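Long-range contacts in D-alanyl-lipoteichoic acid synthetase (Streptococcus pneumoniae, PDB 3BMA), which probably takes part in D-alanyl-lipoteichoic acid biosynthesis during cell-wall biogenesis, as a membrane-associated member of the DltD family in the SGNH-hydrolase clan: residues 289-294 / 370-375; 281-286 / 377-382. The protein carries 1 engineered substitution. All coordinates share one frame; numbering follows the deposited sequence.

Contact 1: residues 289-294 / 370-375; sequences KVNPIF and NPTPAP
The start of strand 291-296, one of the inner strands of the five-stranded parallel sheet in this SGNH-type alpha/beta fold, is crossed by the proline-rich chain that leaves helix 355-369. Asn291 and Ala374 mark the crossing, with CA atoms 4.5 Å apart. Asn291 carries the polar part. Its CG stands anti to the backbone N (chi1 -171°), which brings the amide up to the 370-375 segment, and ND2 donates to Thr372 O over 3.0 Å. The bond is bent, with 143° at the hydrogen, and ND2 approaches from above the carbonyl plane, 43° out of it. Thr372 OG1 occupies the crowded position between its own backbone N and carbonyl carbon and lies nearby, 3.7 Å from Asn291 ND2. On the other branch of the amide, Asn291 OD1 lies near the Pro375 ring at CD, at van der Waals range.

Ala374 supplies the close packing. Its methyl settles against two successive carbonyl oxygens of the incoming backbone, with CB 3.4 Å from Val290 O and 3.5 Å from Lys289 O, while its CA rests 3.9 Å from Asn291 CB. A water reinforces this end of the crossing: it accepts from Ala374 N and donates to Lys289 O, 2.9 Å away from each of these two atoms. Lys289, with positive phi, is the first residue to leave the preceding helix, so the bridge joins the turn between helix and strand to the proline-rich chain.

Asn291 also pairs through its backbone with Lys100, just ahead of strand 101-105. Its side chain packs on Phe367 of helix 355-369 and Gln101 of strand 101-105, whereas Val290 and Pro292 turn to Phe285 of helix 274-287.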
ATOM      1  N   LYS C 289      14.392  28.732  10.875  1.00 40.90           N
ATOM      2  CA  LYS C 289      15.363  29.638  11.506  1.00 44.75           C
ATOM      3  C   LYS C 289      16.224  30.386  10.487  1.00 41.66           C
ATOM      4  O   LYS C 289      17.441  30.494  10.664  1.00 40.77           O
ATOM      5  CB  LYS C 289      16.268  28.909  12.524  1.00 45.31           C
ATOM      6  CG  LYS C 289      15.543  28.126  13.607  1.00 46.28           C
ATOM      7  CD  LYS C 289      16.526  27.636  14.656  1.00 52.10           C
ATOM      8  CE  LYS C 289      15.908  26.569  15.543  1.00 70.10           C
ATOM      9  NZ  LYS C 289      15.708  25.279  14.814  1.00 76.57           N
ATOM     10  N   VAL C 290      15.605  30.886   9.417  1.00 37.92           N
ATOM     11  CA  VAL C 290      16.374  31.664   8.440  1.00 37.39           C
ATOM     12  C   VAL C 290      16.460  33.129   8.876  1.00 33.42           C
ATOM     13  O   VAL C 290      15.567  33.632   9.566  1.00 28.75           O
ATOM     14  CB  VAL C 290      15.904  31.498   6.933  1.00 35.36           C
ATOM     15  CG1 VAL C 290      15.129  30.212   6.710  1.00 31.04           C
ATOM     16  CG2 VAL C 290      15.117  32.688   6.437  1.00 33.04           C
ATOM     17  N   ASN C 291      17.557  33.784   8.511  1.00 37.44           N
ATOM     18  CA  ASN C 291      17.762  35.197   8.808  1.00 30.67           C
ATOM     19  C   ASN C 291      17.671  36.001   7.516  1.00 30.24           C
ATOM     20  O   ASN C 291      18.662  36.161   6.806  1.00 29.61           O
ATOM     21  CB  ASN C 291      19.112  35.412   9.503  1.00 35.29           C
ATOM     22  CG  ASN C 291      19.287  36.826  10.041  1.00 39.21           C
ATOM     23  OD1 ASN C 291      18.320  37.571  10.228  1.00 25.54           O
ATOM     24  ND2 ASN C 291      20.535  37.197  10.301  1.00 44.58           N
ATOM     25  N   PRO C 292      16.466  36.502   7.202  1.00 29.91           N
ATOM     26  CA  PRO C 292      16.226  37.217   5.963  1.00 28.97           C
ATOM     27  C   PRO C 292      16.514  38.710   6.054  1.00 32.17           C
ATOM     28  O   PRO C 292      16.317  39.323   7.109  1.00 30.33           O
ATOM     29  CB  PRO C 292      14.728  37.004   5.738  1.00 25.24           C
ATOM     30  CG  PRO C 292      14.163  36.838   7.099  1.00 26.26           C
ATOM     31  CD  PRO C 292      15.244  36.401   8.020  1.00 29.00           C
ATOM     32  N   ILE C 293      16.994  39.282   4.955  1.00 34.90           N
ATOM     33  CA  ILE C 293      16.938  40.729   4.783  1.00 32.14           C
ATOM     34  C   ILE C 293      15.862  41.056   3.747  1.00 30.07           C
ATOM     35  O   ILE C 293      15.891  40.549   2.628  1.00 27.49           O
ATOM     36  CB  ILE C 293      18.324  41.374   4.459  1.00 30.46           C
ATOM     37  CG1 ILE C 293      18.207  42.905   4.412  1.00 33.94           C
ATOM     38  CG2 ILE C 293      18.946  40.800   3.180  1.00 24.17           C
ATOM     39  CD1 ILE C 293      19.516  43.644   4.671  1.00 26.99           C
ATOM     40  N   PHE C 294      14.892  41.871   4.148  1.00 32.36           N
ATOM     41  CA  PHE C 294      13.799  42.272   3.264  1.00 27.63           C
ATOM     42  C   PHE C 294      14.101  43.564   2.510  1.00 34.54           C
ATOM     43  O   PHE C 294      14.687  44.500   3.060  1.00 30.26           O
ATOM     44  CB  PHE C 294      12.488  42.391   4.042  1.00 30.78           C
ATOM     45  CG  PHE C 294      12.075  41.112   4.714  1.00 31.82           C
ATOM     46  CD1 PHE C 294      11.461  40.093   3.985  1.00 30.00           C
ATOM     47  CD2 PHE C 294      12.325  40.908   6.066  1.00 35.03           C
ATOM     48  CE1 PHE C 294      11.081  38.907   4.592  1.00 19.02           C
ATOM     49  CE2 PHE C 294      11.953  39.719   6.686  1.00 34.04           C
ATOM     50  CZ  PHE C 294      11.330  38.719   5.948  1.00 27.11           C
ATOM     51  N   ASN C 370      28.930  39.007   6.668  1.00 39.91           N
ATOM     52  CA  ASN C 370      29.069  38.714   8.089  1.00 38.25           C
ATOM     53  C   ASN C 370      27.844  37.960   8.597  1.00 36.39           C
ATOM     54  O   ASN C 370      26.954  38.567   9.192  1.00 40.85           O
ATOM     55  CB  ASN C 370      29.252  40.010   8.882  1.00 35.35           C
ATOM     56  CG  ASN C 370      30.435  40.825   8.405  1.00 41.31           C
ATOM     57  OD1 ASN C 370      31.580  40.551   8.769  1.00 44.29           O
ATOM     58  ND2 ASN C 370      30.162  41.846   7.597  1.00 36.13           N
ATOM     59  N   PRO C 371      27.798  36.631   8.372  1.00 39.97           N
ATOM     60  CA  PRO C 371      26.604  35.841   8.665  1.00 39.71           C
ATOM     61  C   PRO C 371      26.348  35.704  10.161  1.00 45.25           C
ATOM     62  O   PRO C 371      27.229  35.278  10.910  1.00 50.68           O
ATOM     63  CB  PRO C 371      26.923  34.467   8.048  1.00 35.59           C
ATOM     64  CG  PRO C 371      28.121  34.679   7.186  1.00 43.41           C
ATOM     65  CD  PRO C 371      28.877  35.783   7.839  1.00 42.35           C
ATOM     66  N   THR C 372      25.149  36.090  10.581  1.00 46.85           N
ATOM     67  CA  THR C 372      24.717  35.952  11.967  1.00 50.69           C
ATOM     68  C   THR C 372      23.443  35.108  12.012  1.00 52.14           C
ATOM     69  O   THR C 372      22.617  35.202  11.101  1.00 55.38           O
ATOM     70  CB  THR C 372      24.477  37.333  12.635  1.00 50.00           C
ATOM     71  OG1 THR C 372      23.754  38.189  11.742  1.00 50.82           O
ATOM     72  CG2 THR C 372      25.800  37.990  12.993  1.00 54.80           C
ATOM     73  N   PRO C 373      23.290  34.260  13.053  1.00 53.78           N
ATOM     74  CA  PRO C 373      22.076  33.450  13.209  1.00 50.95           C
ATOM     75  C   PRO C 373      20.797  34.273  13.396  1.00 48.15           C
ATOM     76  O   PRO C 373      20.852  35.410  13.865  1.00 52.77           O
ATOM     77  CB  PRO C 373      22.359  32.626  14.472  1.00 49.49           C
ATOM     78  CG  PRO C 373      23.409  33.382  15.200  1.00 50.05           C
ATOM     79  CD  PRO C 373      24.261  33.983  14.129  1.00 54.25           C
ATOM     80  N   ALA C 374      19.667  33.682  13.021  1.00 44.73           N
ATOM     81  CA  ALA C 374      18.358  34.309  13.156  1.00 39.95           C
ATOM     82  C   ALA C 374      17.971  34.488  14.625  1.00 38.96           C
ATOM     83  O   ALA C 374      18.274  33.624  15.454  1.00 38.30           O
ATOM     84  CB  ALA C 374      17.312  33.470  12.440  1.00 38.44           C
ATOM     85  N   PRO C 375      17.293  35.606  14.956  1.00 38.53           N
ATOM     86  CA  PRO C 375      16.776  35.792  16.313  1.00 41.34           C
ATOM     87  C   PRO C 375      15.574  34.890  16.595  1.00 44.64           C
ATOM     88  O   PRO C 375      15.186  34.084  15.747  1.00 49.95           O
ATOM     89  CB  PRO C 375      16.334  37.256  16.310  1.00 34.95           C
ATOM     90  CG  PRO C 375      15.952  37.510  14.907  1.00 33.20           C
ATOM     91  CD  PRO C 375      16.978  36.765  14.101  1.00 37.84           C
TER
HETATM   92  O   HOH W   1      20.026  31.727  10.852  1.00 37.95           O

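Contact 2: residues 281-286 / 377-382; sequences VLTQFS and YHLNER
Two aromatic rings are found at the C-terminal part of helix 274-287, Phe285 from the helix itself and Tyr377 from the loop, and they are set quite differently. The Phe285 ring has Val281 CG1 over one face, 3.6 Å above the plane and offset toward the rim; it leads away from the 377-382 segment and packs on Met90, Val102 and Phe294. The Tyr377 ring instead approaches the helix backbone obliquely. Its CD2 sits 3.6 Å from Ser286 CA, and CE2 comes to 3.9 Å from Phe285 O. Elsewhere this ring stacks with that of Phe330.

Ser286 is the central residue on the helix side. Its OG stands anti to the backbone N (chi1 177°) and, together with CB, fits between the Tyr377 side chain and the Leu379 isobutyl group. Leu379 has CG anti to its own carbonyl carbon, beside the backbone N (chi1 -68°), and its two methyls diverge over the helix: CD1 lies 3.8 Å from Ser286 OG and 3.9 Å from Thr283 CG2, while CD2 comes to 4.1 Å from Leu282 O. The Thr283 and Leu379 side chains cross at about a right angle, touching tip to tip through these methyls.

Further along, a water donates both to Thr283 OG1, 2.6 Å away, and to Glu381 OE1, 2.8 Å away. Glu381 has two conformers, so this bridge belongs to the one described. Thr283 OG1 gives its own proton to Gln279 O, one turn back in the helix.

Residues 377-379 therefore lie on the helix mainly by van der Waals contact, with hydrocarbon set against helix backbone and the Ser286 side chain. The link between Thr283 and Glu381 is solvent-mediated, and a water proton directed at Glu381 OE1 is consistent with an ionised carboxylate.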
ATOM      1  N   VAL C 281       5.251  32.669   4.198  1.00 25.90           N
ATOM      2  CA  VAL C 281       6.696  32.799   4.067  1.00 24.70           C
ATOM      3  C   VAL C 281       7.367  33.042   5.431  1.00 29.57           C
ATOM      4  O   VAL C 281       8.299  32.323   5.797  1.00 37.38           O
ATOM      5  CB  VAL C 281       7.040  33.918   3.050  1.00 24.84           C
ATOM      6  CG1 VAL C 281       8.481  34.388   3.179  1.00 20.17           C
ATOM      7  CG2 VAL C 281       6.755  33.448   1.630  1.00 23.18           C
ATOM      8  N   LEU C 282       6.860  34.023   6.184  1.00 28.23           N
ATOM      9  CA  LEU C 282       7.420  34.403   7.487  1.00 26.44           C
ATOM     10  C   LEU C 282       7.390  33.259   8.490  1.00 30.41           C
ATOM     11  O   LEU C 282       8.339  33.088   9.258  1.00 32.74           O
ATOM     12  CB  LEU C 282       6.697  35.629   8.064  1.00 21.20           C
ATOM     13  CG  LEU C 282       6.702  36.910   7.217  1.00 24.11           C
ATOM     14  CD1 LEU C 282       5.930  38.023   7.899  1.00 32.21           C
ATOM     15  CD2 LEU C 282       8.116  37.364   6.880  1.00 24.70           C
ATOM     16  N   THR C 283       6.303  32.482   8.462  1.00 25.65           N
ATOM     17  CA  THR C 283       6.162  31.271   9.278  1.00 29.54           C
ATOM     18  C   THR C 283       7.225  30.237   8.922  1.00 31.97           C
ATOM     19  O   THR C 283       7.828  29.632   9.812  1.00 35.97           O
ATOM     20  CB  THR C 283       4.758  30.642   9.127  1.00 20.06           C
ATOM     21  OG1 THR C 283       3.763  31.638   9.385  1.00 21.58           O
ATOM     22  CG2 THR C 283       4.563  29.491  10.099  1.00 30.51           C
ATOM     23  N   GLN C 284       7.463  30.055   7.623  1.00 33.09           N
ATOM     24  CA  GLN C 284       8.501  29.142   7.153  1.00 32.31           C
ATOM     25  C   GLN C 284       9.893  29.616   7.571  1.00 33.76           C
ATOM     26  O   GLN C 284      10.739  28.806   7.954  1.00 37.10           O
ATOM     27  CB  GLN C 284       8.428  28.947   5.635  1.00 30.67           C
ATOM     28  CG  GLN C 284       9.168  27.703   5.150  1.00 26.45           C
ATOM     29  CD  GLN C 284       8.749  26.449   5.906  1.00 35.88           C
ATOM     30  OE1 GLN C 284       7.587  26.039   5.859  1.00 23.75           O
ATOM     31  NE2 GLN C 284       9.695  25.840   6.608  1.00 29.63           N
ATOM     32  N   PHE C 285      10.105  30.930   7.519  1.00 29.34           N
ATOM     33  CA  PHE C 285      11.350  31.551   7.978  1.00 31.38           C
ATOM     34  C   PHE C 285      11.596  31.325   9.473  1.00 28.09           C
ATOM     35  O   PHE C 285      12.735  31.143   9.899  1.00 34.93           O
ATOM     36  CB  PHE C 285      11.354  33.054   7.669  1.00 23.85           C
ATOM     37  CG  PHE C 285      11.626  33.392   6.221  1.00 33.42           C
ATOM     38  CD1 PHE C 285      11.962  32.402   5.291  1.00 26.53           C
ATOM     39  CD2 PHE C 285      11.587  34.717   5.794  1.00 22.71           C
ATOM     40  CE1 PHE C 285      12.234  32.730   3.965  1.00 20.77           C
ATOM     41  CE2 PHE C 285      11.859  35.054   4.468  1.00 22.41           C
ATOM     42  CZ  PHE C 285      12.176  34.060   3.552  1.00 19.36           C
ATOM     43  N   SER C 286      10.520  31.328  10.254  1.00 28.14           N
ATOM     44  CA  SER C 286      10.593  31.085  11.690  1.00 23.50           C
ATOM     45  C   SER C 286      10.876  29.621  12.017  1.00 30.27           C
ATOM     46  O   SER C 286      11.693  29.325  12.892  1.00 33.93           O
ATOM     47  CB  SER C 286       9.301  31.550  12.370  1.00 30.62           C
ATOM     48  OG  SER C 286       9.308  31.269  13.761  1.00 32.70           O
ATOM     49  N   TYR C 377      11.754  34.564  16.752  1.00 45.78           N
ATOM     50  CA  TYR C 377      10.584  35.252  16.222  1.00 40.68           C
ATOM     51  C   TYR C 377       9.345  34.942  17.057  1.00 42.89           C
ATOM     52  O   TYR C 377       9.223  33.853  17.618  1.00 47.52           O
ATOM     53  CB  TYR C 377      10.339  34.880  14.757  1.00 33.45           C
ATOM     54  CG  TYR C 377      11.531  35.065  13.835  1.00 27.65           C
ATOM     55  CD1 TYR C 377      12.031  36.334  13.543  1.00 26.62           C
ATOM     56  CD2 TYR C 377      12.145  33.967  13.241  1.00 21.96           C
ATOM     57  CE1 TYR C 377      13.128  36.496  12.686  1.00 17.37           C
ATOM     58  CE2 TYR C 377      13.233  34.118  12.383  1.00 22.19           C
ATOM     59  CZ  TYR C 377      13.715  35.382  12.110  1.00 23.89           C
ATOM     60  OH  TYR C 377      14.792  35.525  11.267  1.00 32.02           O
ATOM     61  N   HIS C 378       8.435  35.906  17.137  1.00 42.89           N
ATOM     62  CA  HIS C 378       7.184  35.732  17.865  1.00 48.09           C
ATOM     63  C   HIS C 378       6.005  35.903  16.908  1.00 50.38           C
ATOM     64  O   HIS C 378       5.514  37.015  16.690  1.00 51.88           O
ATOM     65  CB  HIS C 378       7.107  36.710  19.046  1.00 53.06           C
ATOM     66  CG  HIS C 378       8.166  36.487  20.083  1.00 61.76           C
ATOM     67  ND1 HIS C 378       9.459  36.944  19.938  1.00 64.68           N
ATOM     68  CD2 HIS C 378       8.125  35.849  21.276  1.00 63.66           C
ATOM     69  CE1 HIS C 378      10.168  36.598  20.998  1.00 64.45           C
ATOM     70  NE2 HIS C 378       9.381  35.934  21.826  1.00 68.98           N
ATOM     71  N   LEU C 379       5.562  34.783  16.338  1.00 50.72           N
ATOM     72  CA  LEU C 379       4.579  34.786  15.255  1.00 48.12           C
ATOM     73  C   LEU C 379       3.162  35.135  15.700  1.00 52.29           C
ATOM     74  O   LEU C 379       2.677  34.642  16.721  1.00 52.84           O
ATOM     75  CB  LEU C 379       4.571  33.439  14.521  1.00 44.93           C
ATOM     76  CG  LEU C 379       5.788  33.034  13.683  1.00 37.42           C
ATOM     77  CD1 LEU C 379       5.607  31.611  13.174  1.00 38.98           C
ATOM     78  CD2 LEU C 379       6.034  33.988  12.520  1.00 29.14           C
ATOM     79  N   ASN C 380       2.513  35.993  14.918  1.00 51.89           N
ATOM     80  CA  ASN C 380       1.116  36.340  15.135  1.00 53.68           C
ATOM     81  C   ASN C 380       0.262  35.721  14.037  1.00 53.21           C
ATOM     82  O   ASN C 380       0.473  35.981  12.848  1.00 52.85           O
ATOM     83  CB  ASN C 380       0.932  37.861  15.191  1.00 56.08           C
ATOM     84  CG  ASN C 380      -0.457  38.280  15.672  1.00 50.04           C
ATOM     85  OD1 ASN C 380      -0.919  39.377  15.364  1.00 54.41           O
ATOM     86  ND2 ASN C 380      -1.119  37.416  16.436  1.00 57.07           N
ATOM     87  N   GLU C 381      -0.707  34.912  14.459  1.00 54.68           N
ATOM     88  CA  GLU C 381      -1.549  34.156  13.541  0.50 53.33           C
ATOM     89  C   GLU C 381      -2.716  34.990  13.001  1.00 54.49           C
ATOM     90  O   GLU C 381      -3.421  34.565  12.085  1.00 57.41           O
ATOM     91  CB  GLU C 381      -2.057  32.889  14.233  0.50 52.91           C
ATOM     92  CG  GLU C 381      -1.843  31.610  13.434  0.50 47.21           C
ATOM     93  CD  GLU C 381      -0.483  30.954  13.678  0.50 49.02           C
ATOM     94  OE1 GLU C 381       0.567  31.599  13.451  0.50 32.84           O
ATOM     95  OE2 GLU C 381      -0.468  29.772  14.084  0.50 48.56           O
ATOM     96  N   ARG C 382      -2.907  36.180  13.569  1.00 54.19           N
ATOM     97  CA  ARG C 382      -3.948  37.107  13.115  1.00 51.20           C
ATOM     98  C   ARG C 382      -3.591  37.764  11.777  1.00 48.15           C
ATOM     99  O   ARG C 382      -4.442  38.381  11.138  1.00 42.91           O
ATOM    100  CB  ARG C 382      -4.242  38.166  14.182  1.00 54.22           C
ATOM    101  CG  ARG C 382      -5.212  37.700  15.256  1.00 62.69           C
ATOM    102  CD  ARG C 382      -5.105  38.538  16.520  1.00 80.42           C
ATOM    103  NE  ARG C 382      -5.936  37.999  17.598  1.00 91.74           N
ATOM    104  CZ  ARG C 382      -5.898  38.406  18.866  1.00 95.22           C
ATOM    105  NH1 ARG C 382      -5.063  39.367  19.245  1.00 97.22           N
ATOM    106  NH2 ARG C 382      -6.700  37.845  19.763  1.00 94.30           N
TER
HETATM  107  O   HOH W   2       2.460  32.217  11.536  1.00 44.23           O

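Overall arrangement
Contacts 1 and 2 are consecutive on both sides: helix 274-287 runs through a short turn into strand 291-296, and the single loop following helix 355-369 passes first over the strand start and then along the helix. Their centres are about 14 Å apart, yet they meet directly. Tyr377 OH, from contact 2, lies 2.7 Å from Val290 O, a probable hydrogen bond, and Val290 N is 2.9 Å from Phe285 O, probably bonded too. Pro292 joins the two sites by packing, its CG 3.6 Å from Phe285 CD2. Together the contacts lay the chain's C-terminal region along one helix-turn-strand unit of the alpha/beta core.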